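Local coordinates for protein beta-galactosidase (Streptococcus pneumoniae, PDB 4CU9) that hydrolyses beta-galactosides as a whole enzyme, the part crystallised here being a carbohydrate-binding module that probably recognises galactose-containing glycans, at residues P95-E101 with M161-R167; A21-N25 with W49-S53; V79-H85 with D147-F153. One frame throughout, in Å; residues are numbered along the deposited sequence.

Three contacts illustrate how one curled beta sheet closes around a core while a loop is tied to it. Contact 2 comes first; contacts 1 and 3 then alternate along the chain, strand 149-158 of contact 3 leading into strand 160-166 of contact 1. Their centres lie about 13 Å apart and they share a core: Leu98, Leu100 and Trp163 meet Leu84, Val151 and Phe153. Contact 2, also about 13 Å from contact 1 between centres, touches it where Trp49 packs on Met165. Contacts 2 and 3, about 21 Å apart between centres, do not touch. Contacts 1 and 3 thus build core of the module, and contact 2 ties a loop to the same sheet.

Contact 1. Residues P95-E101 with M161-R167; sequences PSKLVLE and MRWRMER. With EDO (1,2-ethanediol), chain D.
Both segments are extended, except for a kink at Ser96 (phi/psi -83/-27), and strands 97-101 and 161-166 run antiparallel, their axes 4.6 Å apart at closest approach with 159° between their directions. The register pairs Lys97 with Glu166, Val99 with Arg164 and Glu101 with Arg162 as hydrogen-bonded pairs, and Leu98 with Met165 and Leu100 with Trp163 as non-hydrogen-bonded pairs. Val99 N reaches Arg164 O at 2.9 Å and Arg164 N returns to Val99 O at 2.7 Å; Glu101 and Arg162 exchange N-to-O bonds of 2.9 Å in both directions. Glu166 N donates to Lys97 O at 3.0 Å, and Ser96 N to Glu166 O at 2.8 Å.

On the core-facing side Trp163 (chi1 m) lies beside two leucines with t,p rotamers: Leu100 CD1 sits over the six-membered ring, 3.8 Å from its centroid, as a CH-pi contact, and Leu98 CD1 approaches Trp163 CE3 at 3.3 Å and Met165 CG at 3.6 Å. The other side carries a largely covered salt-bridge network. Glu101, with chi1 m and chi2 t, divides its carboxylate between two arginines: OE1 accepts from Arg162 NE at 2.8 Å, and OE2 from Arg164 NE at 2.9 Å. A water joins Glu101 OE2 (2.6 Å) to Arg164 NH2 (2.7 Å). Arg162 NH2 also binds O2 of an ethanediol at 2.8 Å, and its guanidinium makes a cation-pi contact with Trp132. One face packs into the core, as is typical of neighbouring antiparallel strands in beta-sandwiches, here that of a galactose-binding-like domain.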
loop_
_atom_site.group_PDB
_atom_site.type_symbol
_atom_site.label_atom_id
_atom_site.label_comp_id
_atom_site.label_asym_id
_atom_site.label_seq_id
_atom_site.Cartn_x
_atom_site.Cartn_y
_atom_site.Cartn_z
ATOM N N PRO A 95 2.281 7.385 8.268
ATOM C CA PRO A 95 0.930 7.745 8.624
ATOM C C PRO A 95 0.752 7.829 10.145
ATOM O O PRO A 95 1.594 7.314 10.895
ATOM C CB PRO A 95 0.108 6.566 8.091
ATOM C CG PRO A 95 1.068 5.390 8.123
ATOM C CD PRO A 95 2.398 5.980 7.835
ATOM N N SER A 96 -0.339 8.471 10.568
ATOM C CA SER A 96 -0.708 8.590 11.985
ATOM C C SER A 96 -1.427 7.358 12.433
ATOM O O SER A 96 -1.402 7.006 13.593
ATOM C CB SER A 96 -1.626 9.819 12.179
ATOM O OG SER A 96 -2.659 9.854 11.195
ATOM N N LYS A 97 -2.088 6.674 11.502
ATOM C CA LYS A 97 -2.873 5.454 11.780
ATOM C C LYS A 97 -2.643 4.482 10.635
ATOM O O LYS A 97 -2.499 4.917 9.481
ATOM C CB LYS A 97 -4.337 5.790 11.836
ATOM C CG LYS A 97 -5.249 4.641 12.179
ATOM C CD LYS A 97 -6.695 4.945 11.785
ATOM C CE LYS A 97 -7.543 3.686 11.803
ATOM N NZ LYS A 97 -7.299 2.962 13.115
ATOM N N LEU A 98 -2.626 3.193 10.950
ATOM C CA LEU A 98 -2.154 2.115 10.052
ATOM C C LEU A 98 -3.021 0.895 10.379
ATOM O O LEU A 98 -2.978 0.396 11.516
ATOM C CB LEU A 98 -0.643 1.846 10.382
ATOM C CG LEU A 98 0.181 0.839 9.611
ATOM C CD1 LEU A 98 0.372 1.232 8.148
ATOM C CD2 LEU A 98 1.546 0.611 10.217
ATOM N N VAL A 99 -3.846 0.441 9.437
ATOM C CA VAL A 99 -4.651 -0.784 9.609
ATOM C C VAL A 99 -4.250 -1.775 8.528
ATOM O O VAL A 99 -4.200 -1.411 7.304
ATOM C CB VAL A 99 -6.163 -0.515 9.461
ATOM C CG1 VAL A 99 -6.957 -1.800 9.561
ATOM C CG2 VAL A 99 -6.615 0.517 10.488
ATOM N N LEU A 100 -3.936 -2.996 8.935
ATOM C CA LEU A 100 -3.655 -4.074 7.975
ATOM C C LEU A 100 -4.957 -4.742 7.574
ATOM O O LEU A 100 -5.737 -5.158 8.418
ATOM C CB LEU A 100 -2.710 -5.127 8.573
ATOM C CG LEU A 100 -2.325 -6.339 7.712
ATOM C CD1 LEU A 100 -1.566 -5.910 6.462
ATOM C CD2 LEU A 100 -1.464 -7.297 8.519
ATOM N N GLU A 101 -5.144 -4.962 6.285
ATOM C CA GLU A 101 -6.312 -5.643 5.790
ATOM C C GLU A 101 -6.020 -6.662 4.717
ATOM O O GLU A 101 -5.119 -6.512 3.878
ATOM C CB GLU A 101 -7.336 -4.640 5.241
ATOM C CG GLU A 101 -7.835 -3.663 6.281
ATOM C CD GLU A 101 -8.780 -2.603 5.744
ATOM O OE1 GLU A 101 -8.578 -2.139 4.600
ATOM O OE2 GLU A 101 -9.730 -2.244 6.494
ATOM N N MET A 161 -3.277 -7.941 -0.172
ATOM C CA MET A 161 -3.182 -7.369 1.184
ATOM C C MET A 161 -2.993 -5.880 0.994
ATOM O O MET A 161 -2.503 -5.454 -0.045
ATOM C CB MET A 161 -1.987 -7.944 1.943
ATOM C CG MET A 161 -2.099 -9.439 2.178
ATOM S SD MET A 161 -3.286 -9.986 3.412
ATOM C CE MET A 161 -2.685 -9.208 4.885
ATOM N N ARG A 162 -3.451 -5.098 1.959
ATOM C CA ARG A 162 -3.209 -3.676 1.950
ATOM C C ARG A 162 -3.049 -3.115 3.353
ATOM O O ARG A 162 -3.422 -3.727 4.366
ATOM C CB ARG A 162 -4.323 -2.910 1.199
ATOM C CG ARG A 162 -5.599 -2.726 1.977
ATOM C CD ARG A 162 -6.650 -2.032 1.175
ATOM N NE ARG A 162 -7.767 -1.674 2.012
ATOM C CZ ARG A 162 -8.784 -0.922 1.627
ATOM N NH1 ARG A 162 -8.831 -0.447 0.373
ATOM N NH2 ARG A 162 -9.760 -0.668 2.489
ATOM N N TRP A 163 -2.528 -1.896 3.373
ATOM C CA TRP A 163 -2.505 -1.081 4.568
ATOM C C TRP A 163 -3.421 0.099 4.299
ATOM O O TRP A 163 -3.242 0.856 3.285
ATOM C CB TRP A 163 -1.088 -0.592 4.888
ATOM C CG TRP A 163 -0.171 -1.658 5.330
ATOM C CD1 TRP A 163 0.647 -2.382 4.564
ATOM C CD2 TRP A 163 -0.049 -2.173 6.654
ATOM N NE1 TRP A 163 1.321 -3.301 5.318
ATOM C CE2 TRP A 163 0.901 -3.201 6.614
ATOM C CE3 TRP A 163 -0.645 -1.862 7.865
ATOM C CZ2 TRP A 163 1.306 -3.890 7.757
ATOM C CZ3 TRP A 163 -0.236 -2.572 9.020
ATOM C CH2 TRP A 163 0.737 -3.558 8.931
ATOM N N ARG A 164 -4.436 0.230 5.149
ATOM C CA ARG A 164 -5.366 1.365 5.112
ATOM C C ARG A 164 -4.853 2.388 6.109
ATOM O O ARG A 164 -4.799 2.142 7.313
ATOM C CB ARG A 164 -6.794 0.935 5.401
ATOM C CG ARG A 164 -7.815 2.098 5.420
ATOM C CD ARG A 164 -9.227 1.557 5.338
ATOM N NE ARG A 164 -9.575 0.700 6.464
ATOM C CZ ARG A 164 -9.844 1.124 7.694
ATOM N NH1 ARG A 164 -9.848 2.420 8.010
ATOM N NH2 ARG A 164 -10.145 0.247 8.628
ATOM N N MET A 165 -4.392 3.516 5.592
ATOM C CA MET A 165 -3.609 4.467 6.381
ATOM C C MET A 165 -4.273 5.852 6.430
ATOM O O MET A 165 -5.135 6.189 5.617
ATOM C CB MET A 165 -2.226 4.587 5.773
ATOM C CG MET A 165 -1.420 3.281 5.752
ATOM S SD MET A 165 0.134 3.376 4.777
ATOM C CE MET A 165 -0.457 3.360 3.104
ATOM N N GLU A 166 -3.884 6.625 7.429
ATOM C CA GLU A 166 -4.278 8.019 7.527
ATOM C C GLU A 166 -3.048 8.852 7.590
ATOM O O GLU A 166 -2.128 8.593 8.399
ATOM C CB GLU A 166 -5.134 8.262 8.754
ATOM C CG GLU A 166 -6.495 7.568 8.654
ATOM C CD GLU A 166 -7.442 7.917 9.804
ATOM O OE1 GLU A 166 -7.160 8.852 10.582
ATOM O OE2 GLU A 166 -8.490 7.244 9.918
ATOM N N ARG A 167 -2.995 9.844 6.720
ATOM C CA ARG A 167 -1.949 10.847 6.824
ATOM C C ARG A 167 -1.999 11.604 8.134
ATOM O O ARG A 167 -3.063 11.735 8.775
ATOM C CB ARG A 167 -1.999 11.838 5.664
ATOM C CG ARG A 167 -3.211 12.762 5.665
ATOM C CD ARG A 167 -3.118 13.802 4.536
ATOM N NE ARG A 167 -4.376 14.550 4.440
ATOM C CZ ARG A 167 -4.750 15.484 5.299
ATOM N NH1 ARG A 167 -3.948 15.840 6.318
ATOM N NH2 ARG A 167 -5.935 16.081 5.155
HETATM C C1 EDO D . -11.341 2.267 -0.416
HETATM O O1 EDO D . -9.909 2.146 -0.553
HETATM C C2 EDO D . -12.053 1.038 0.165
HETATM O O2 EDO D . -11.864 0.986 1.577
HETATM O O HOH W 1 -10.728 -2.386 8.920
#

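Contact 2. Residues A21-N25 with W49-S53; sequences ASATN and WTNWS
This is a loop-to-strand-end contact, in which the turn leaving strand 18-21 is tied to the short strand 49-50 and the loop after it, about 8 Å from a bound calcium ion at the side chain of Trp49. It buries 305 Å², and the register reduces to one close pair, Thr24 and Asn51, with CA atoms 4.2 Å apart. The first segment turns at Ser22 (phi/psi -60/-39), then extends through Ala23 and Thr24, both near -150/150, before bending at Asn25 (-80/66). In the second, Trp49 and Thr50 are extended and Asn51 (-116/29) breaks the course.

A single backbone bond crosses the gap, Asn25 N to Thr50 O at 2.9 Å and nearly straight, at 168°. Thr24 CA approaches the same carbonyl, Thr50 O, at 3.3 Å in a CA-H...O contact. The Trp49 indole, with chi1 t and chi2 83°, presents its NH edge to the loop: NE1 donates to Thr24 OG1 at 2.7 Å, and weakly to Ala23 O at 3.3 Å. Ala21 CB packs beside it, 3.8 Å from Trp49 CE2. Asn25 CB comes to 3.3 Å from Trp52 O, while its amide ND2 is bound to Asp33. Asn51 OD1 accepts from the backbone of Val174, fastening this edge to strand 173-182.

Thr24 (chi1 m) has a second partner through OG1, the carbonyl of Ser115, which can only accept. The hydroxyl thus accepts from the indole and donates to Ser115 O, so the buried tryptophan NH is satisfied and the loop is held mainly by polar bonds.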
loop_
_atom_site.group_PDB
_atom_site.type_symbol
_atom_site.label_atom_id
_atom_site.label_comp_id
_atom_site.label_asym_id
_atom_site.label_seq_id
_atom_site.Cartn_x
_atom_site.Cartn_y
_atom_site.Cartn_z
ATOM N N ALA A 21 -2.621 1.316 -5.327
ATOM C CA ALA A 21 -3.043 2.330 -4.384
ATOM C C ALA A 21 -4.373 2.999 -4.722
ATOM O O ALA A 21 -4.753 3.098 -5.884
ATOM C CB ALA A 21 -1.956 3.377 -4.177
ATOM N N SER A 22 -5.083 3.416 -3.686
ATOM C CA SER A 22 -6.302 4.204 -3.866
ATOM C C SER A 22 -6.035 5.532 -4.594
ATOM O O SER A 22 -6.891 5.986 -5.372
ATOM C CB SER A 22 -6.999 4.442 -2.524
ATOM O OG SER A 22 -6.215 5.160 -1.601
ATOM N N ALA A 23 -4.909 6.165 -4.268
ATOM C CA ALA A 23 -4.459 7.392 -4.931
ATOM C C ALA A 23 -2.946 7.485 -4.993
ATOM O O ALA A 23 -2.275 6.972 -4.124
ATOM C CB ALA A 23 -4.980 8.617 -4.210
ATOM N N THR A 24 -2.411 8.178 -6.009
ATOM C CA THR A 24 -0.978 8.314 -6.135
ATOM C C THR A 24 -0.696 9.647 -6.831
ATOM O O THR A 24 -1.446 10.047 -7.726
ATOM C CB THR A 24 -0.360 7.169 -6.988
ATOM O OG1 THR A 24 -0.561 5.892 -6.380
ATOM C CG2 THR A 24 1.112 7.358 -7.255
ATOM N N ASN A 25 0.379 10.307 -6.416
ATOM C CA ASN A 25 0.879 11.527 -7.075
ATOM C C ASN A 25 1.696 11.165 -8.327
ATOM O O ASN A 25 2.915 11.342 -8.377
ATOM C CB ASN A 25 1.704 12.317 -6.081
ATOM C CG ASN A 25 2.324 13.555 -6.675
ATOM O OD1 ASN A 25 1.672 14.308 -7.394
ATOM N ND2 ASN A 25 3.571 13.792 -6.338
ATOM N N TRP A 49 6.501 5.877 -3.492
ATOM C CA TRP A 49 5.105 6.104 -3.711
ATOM C C TRP A 49 4.654 7.160 -2.711
ATOM O O TRP A 49 5.023 7.140 -1.543
ATOM C CB TRP A 49 4.299 4.816 -3.510
ATOM C CG TRP A 49 2.844 5.106 -3.419
ATOM C CD1 TRP A 49 1.986 5.290 -4.454
ATOM C CD2 TRP A 49 2.104 5.311 -2.241
ATOM N NE1 TRP A 49 0.728 5.564 -3.981
ATOM C CE2 TRP A 49 0.776 5.588 -2.620
ATOM C CE3 TRP A 49 2.419 5.244 -0.873
ATOM C CZ2 TRP A 49 -0.222 5.827 -1.694
ATOM C CZ3 TRP A 49 1.433 5.478 0.036
ATOM C CH2 TRP A 49 0.124 5.784 -0.370
ATOM N N THR A 50 3.773 8.033 -3.171
ATOM C CA THR A 50 3.167 8.996 -2.321
ATOM C C THR A 50 1.779 9.299 -2.878
ATOM O O THR A 50 1.505 9.051 -4.070
ATOM C CB THR A 50 4.067 10.231 -2.510
ATOM O OG1 THR A 50 5.175 10.260 -1.585
ATOM C CG2 THR A 50 3.381 11.432 -2.703
ATOM N N ASN A 51 0.905 9.817 -2.031
ATOM C CA ASN A 51 -0.403 10.363 -2.518
ATOM C C ASN A 51 -0.466 11.847 -2.258
ATOM O O ASN A 51 -1.540 12.409 -2.074
ATOM C CB ASN A 51 -1.576 9.681 -1.821
ATOM C CG ASN A 51 -1.694 10.095 -0.369
ATOM O OD1 ASN A 51 -0.676 10.295 0.315
ATOM N ND2 ASN A 51 -2.932 10.232 0.115
ATOM N N TRP A 52 0.705 12.486 -2.253
ATOM C CA TRP A 52 0.816 13.926 -2.047
ATOM C C TRP A 52 -0.048 14.672 -3.092
ATOM O O TRP A 52 -0.133 14.306 -4.276
ATOM C CB TRP A 52 2.281 14.410 -2.188
ATOM C CG TRP A 52 2.431 15.886 -1.854
ATOM C CD1 TRP A 52 2.570 16.421 -0.622
ATOM C CD2 TRP A 52 2.402 16.982 -2.773
ATOM N NE1 TRP A 52 2.620 17.794 -0.693
ATOM C CE2 TRP A 52 2.528 18.165 -2.015
ATOM C CE3 TRP A 52 2.275 17.079 -4.167
ATOM C CZ2 TRP A 52 2.535 19.429 -2.600
ATOM C CZ3 TRP A 52 2.274 18.337 -4.751
ATOM C CH2 TRP A 52 2.403 19.502 -3.965
ATOM N N SER A 53 -0.666 15.735 -2.615
ATOM C CA SER A 53 -1.421 16.628 -3.440
ATOM C C SER A 53 -1.264 18.048 -2.925
ATOM O O SER A 53 -1.127 18.262 -1.732
ATOM C CB SER A 53 -2.902 16.232 -3.431
ATOM O OG SER A 53 -3.666 17.137 -4.225
#

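Contact 3. Residues V79-H85 with D147-F153; sequences VAQAKLH and DEINVTF
A classic beta bulge marks the other edge of strand 79-85: Ala80 and Gln81 both face Leu182 of strand 173-182, and Ala80 departs from ideal extension with phi/psi -146/2, while the pairing with 149-153 keeps its register. Strands 79-85 and 149-153 form an antiparallel pair within the sheet of a galactose-binding-like beta-sandwich, with axes 4.6 Å apart at closest approach and directions 161° apart. Strand 79-85 is an internal strand, flanked on its other edge by strand 173-182.

Ala82 with Val151 and Leu84 with Ile149 are hydrogen-bonded pairs; Gln81 with Thr152 and Lys83 with Asn150 are non-hydrogen-bonded. Ala82 N to Val151 O and Val151 N to Ala82 O are both 2.9 Å, Leu84 N to Ile149 O is 2.9 Å and Ile149 N to Leu84 O is 2.8 Å. Beside the bulge, Phe153 N to Ala80 O, 3.0 Å, continues the series. Phe153 takes chi1 p, which folds its ring back across the neighbouring strand, so that Ala80 CA and Gln81 N lie over one face and Ala82 CB stands 4.0 Å from Phe153 CE1.

The face bearing Ala82, Leu84, Ile149 and Val151 is apolar: Ala82 CB meets Val151 CB at 4.1 Å and Leu84 CD1 meets Val151 CG2 at 4.2 Å. Leu84 and Val151 also touch Trp163, placing this face in the core. On the opposite face, Lys83 (chi1 m, chi2 and chi3 t, chi4 m) swings its ammonium over the partner strand, where NZ forms a salt bridge with Glu148 OE2 at 3.0 Å and donates to Asn150 OD1 at 2.8 Å.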
loop_
_atom_site.group_PDB
_atom_site.type_symbol
_atom_site.label_atom_id
_atom_site.label_comp_id
_atom_site.label_asym_id
_atom_site.label_seq_id
_atom_site.Cartn_x
_atom_site.Cartn_y
_atom_site.Cartn_z
ATOM N N VAL A 79 0.293 -15.493 4.076
ATOM C CA VAL A 79 1.232 -14.486 4.617
ATOM C C VAL A 79 1.063 -14.285 6.118
ATOM O O VAL A 79 -0.004 -14.444 6.653
ATOM C CB VAL A 79 1.136 -13.135 3.869
ATOM C CG1 VAL A 79 1.577 -13.325 2.419
ATOM C CG2 VAL A 79 -0.278 -12.574 3.886
ATOM N N ALA A 80 2.150 -13.978 6.803
ATOM C CA ALA A 80 2.127 -13.779 8.253
ATOM C C ALA A 80 3.118 -12.703 8.694
ATOM O O ALA A 80 3.323 -12.476 9.895
ATOM C CB ALA A 80 2.420 -15.103 8.979
ATOM N N GLN A 81 3.805 -12.097 7.744
ATOM C CA GLN A 81 4.789 -11.076 8.074
ATOM C C GLN A 81 4.720 -9.989 6.999
ATOM O O GLN A 81 4.280 -10.238 5.866
ATOM C CB GLN A 81 6.193 -11.675 8.131
ATOM C CG GLN A 81 6.333 -12.895 9.064
ATOM C CD GLN A 81 7.751 -13.418 9.084
ATOM O OE1 GLN A 81 8.074 -14.438 8.463
ATOM N NE2 GLN A 81 8.600 -12.719 9.779
ATOM N N ALA A 82 5.155 -8.799 7.367
ATOM C CA ALA A 82 5.179 -7.672 6.446
ATOM C C ALA A 82 6.322 -6.767 6.795
ATOM O O ALA A 82 6.811 -6.748 7.927
ATOM C CB ALA A 82 3.871 -6.905 6.482
ATOM N N LYS A 83 6.748 -6.003 5.802
ATOM C CA LYS A 83 7.743 -4.954 5.986
ATOM C C LYS A 83 7.220 -3.665 5.408
ATOM O O LYS A 83 6.581 -3.660 4.340
ATOM C CB LYS A 83 9.045 -5.285 5.289
ATOM C CG LYS A 83 9.767 -6.416 5.990
ATOM C CD LYS A 83 10.901 -6.933 5.150
ATOM C CE LYS A 83 11.534 -8.156 5.779
ATOM N NZ LYS A 83 12.555 -7.752 6.773
ATOM N N LEU A 84 7.527 -2.589 6.105
ATOM C CA LEU A 84 7.092 -1.261 5.744
ATOM C C LEU A 84 8.267 -0.311 5.790
ATOM O O LEU A 84 8.966 -0.266 6.820
ATOM C CB LEU A 84 6.053 -0.806 6.774
ATOM C CG LEU A 84 4.720 -1.534 6.803
ATOM C CD1 LEU A 84 3.885 -1.142 8.003
ATOM C CD2 LEU A 84 3.974 -1.122 5.571
ATOM N N HIS A 85 8.515 0.436 4.715
ATOM C CA HIS A 85 9.564 1.472 4.717
ATOM C C HIS A 85 8.928 2.806 4.334
ATOM O O HIS A 85 8.562 3.003 3.160
ATOM C CB HIS A 85 10.638 1.124 3.694
ATOM C CG HIS A 85 11.927 1.870 3.855
ATOM N ND1 HIS A 85 12.084 2.950 4.691
ATOM C CD2 HIS A 85 13.140 1.662 3.285
ATOM C CE1 HIS A 85 13.339 3.377 4.636
ATOM N NE2 HIS A 85 14.003 2.604 3.797
ATOM N N ASP A 147 13.911 3.761 9.292
ATOM C CA ASP A 147 14.261 2.351 9.222
ATOM C C ASP A 147 13.065 1.580 8.708
ATOM O O ASP A 147 11.924 1.995 8.894
ATOM C CB ASP A 147 14.609 1.812 10.611
ATOM C CG ASP A 147 16.015 2.100 11.000
ATOM O OD1 ASP A 147 16.922 1.516 10.380
ATOM O OD2 ASP A 147 16.213 2.900 11.929
ATOM N N GLU A 148 13.346 0.443 8.097
ATOM C CA GLU A 148 12.321 -0.542 7.786
ATOM C C GLU A 148 11.662 -1.078 9.062
ATOM O O GLU A 148 12.332 -1.329 10.074
ATOM C CB GLU A 148 12.957 -1.657 6.941
ATOM C CG GLU A 148 12.336 -3.021 7.016
ATOM C CD GLU A 148 13.034 -3.994 6.090
ATOM O OE1 GLU A 148 12.944 -3.752 4.870
ATOM O OE2 GLU A 148 13.655 -4.971 6.588
ATOM N N ILE A 149 10.338 -1.206 9.015
ATOM C CA ILE A 149 9.528 -1.685 10.118
ATOM C C ILE A 149 9.098 -3.107 9.799
ATOM O O ILE A 149 8.661 -3.389 8.682
ATOM C CB ILE A 149 8.264 -0.823 10.323
ATOM C CG1 ILE A 149 8.637 0.615 10.710
ATOM C CG2 ILE A 149 7.373 -1.440 11.386
ATOM C CD1 ILE A 149 7.567 1.625 10.351
ATOM N N ASN A 150 9.217 -4.006 10.778
ATOM C CA ASN A 150 8.847 -5.384 10.580
ATOM C C ASN A 150 7.572 -5.645 11.375
ATOM O O ASN A 150 7.437 -5.176 12.502
ATOM C CB ASN A 150 9.967 -6.359 10.973
ATOM C CG ASN A 150 11.241 -6.162 10.163
ATOM O OD1 ASN A 150 11.371 -6.669 9.046
ATOM N ND2 ASN A 150 12.195 -5.421 10.728
ATOM N N VAL A 151 6.657 -6.378 10.756
ATOM C CA VAL A 151 5.331 -6.643 11.288
ATOM C C VAL A 151 5.030 -8.127 11.243
ATOM O O VAL A 151 5.372 -8.792 10.284
ATOM C CB VAL A 151 4.270 -5.898 10.432
ATOM C CG1 VAL A 151 2.851 -6.406 10.680
ATOM C CG2 VAL A 151 4.352 -4.388 10.575
ATOM N N THR A 152 4.391 -8.648 12.304
ATOM C CA THR A 152 3.886 -10.005 12.313
ATOM C C THR A 152 2.391 -10.026 12.558
ATOM O O THR A 152 1.797 -9.128 13.173
ATOM C CB THR A 152 4.556 -10.860 13.416
ATOM O OG1 THR A 152 4.449 -10.165 14.659
ATOM C CG2 THR A 152 5.979 -11.054 13.136
ATOM N N PHE A 153 1.771 -11.076 12.066
ATOM C CA PHE A 153 0.386 -11.332 12.307
ATOM C C PHE A 153 0.099 -12.824 12.213
ATOM O O PHE A 153 0.917 -13.585 11.726
ATOM C CB PHE A 153 -0.513 -10.493 11.382
ATOM C CG PHE A 153 -0.049 -10.429 9.932
ATOM C CD1 PHE A 153 0.957 -9.565 9.551
ATOM C CD2 PHE A 153 -0.608 -11.265 8.982
ATOM C CE1 PHE A 153 1.379 -9.511 8.227
ATOM C CE2 PHE A 153 -0.212 -11.218 7.654
ATOM C CZ PHE A 153 0.799 -10.352 7.280
HETATM O O HOH W 2 9.129 -9.100 8.603
#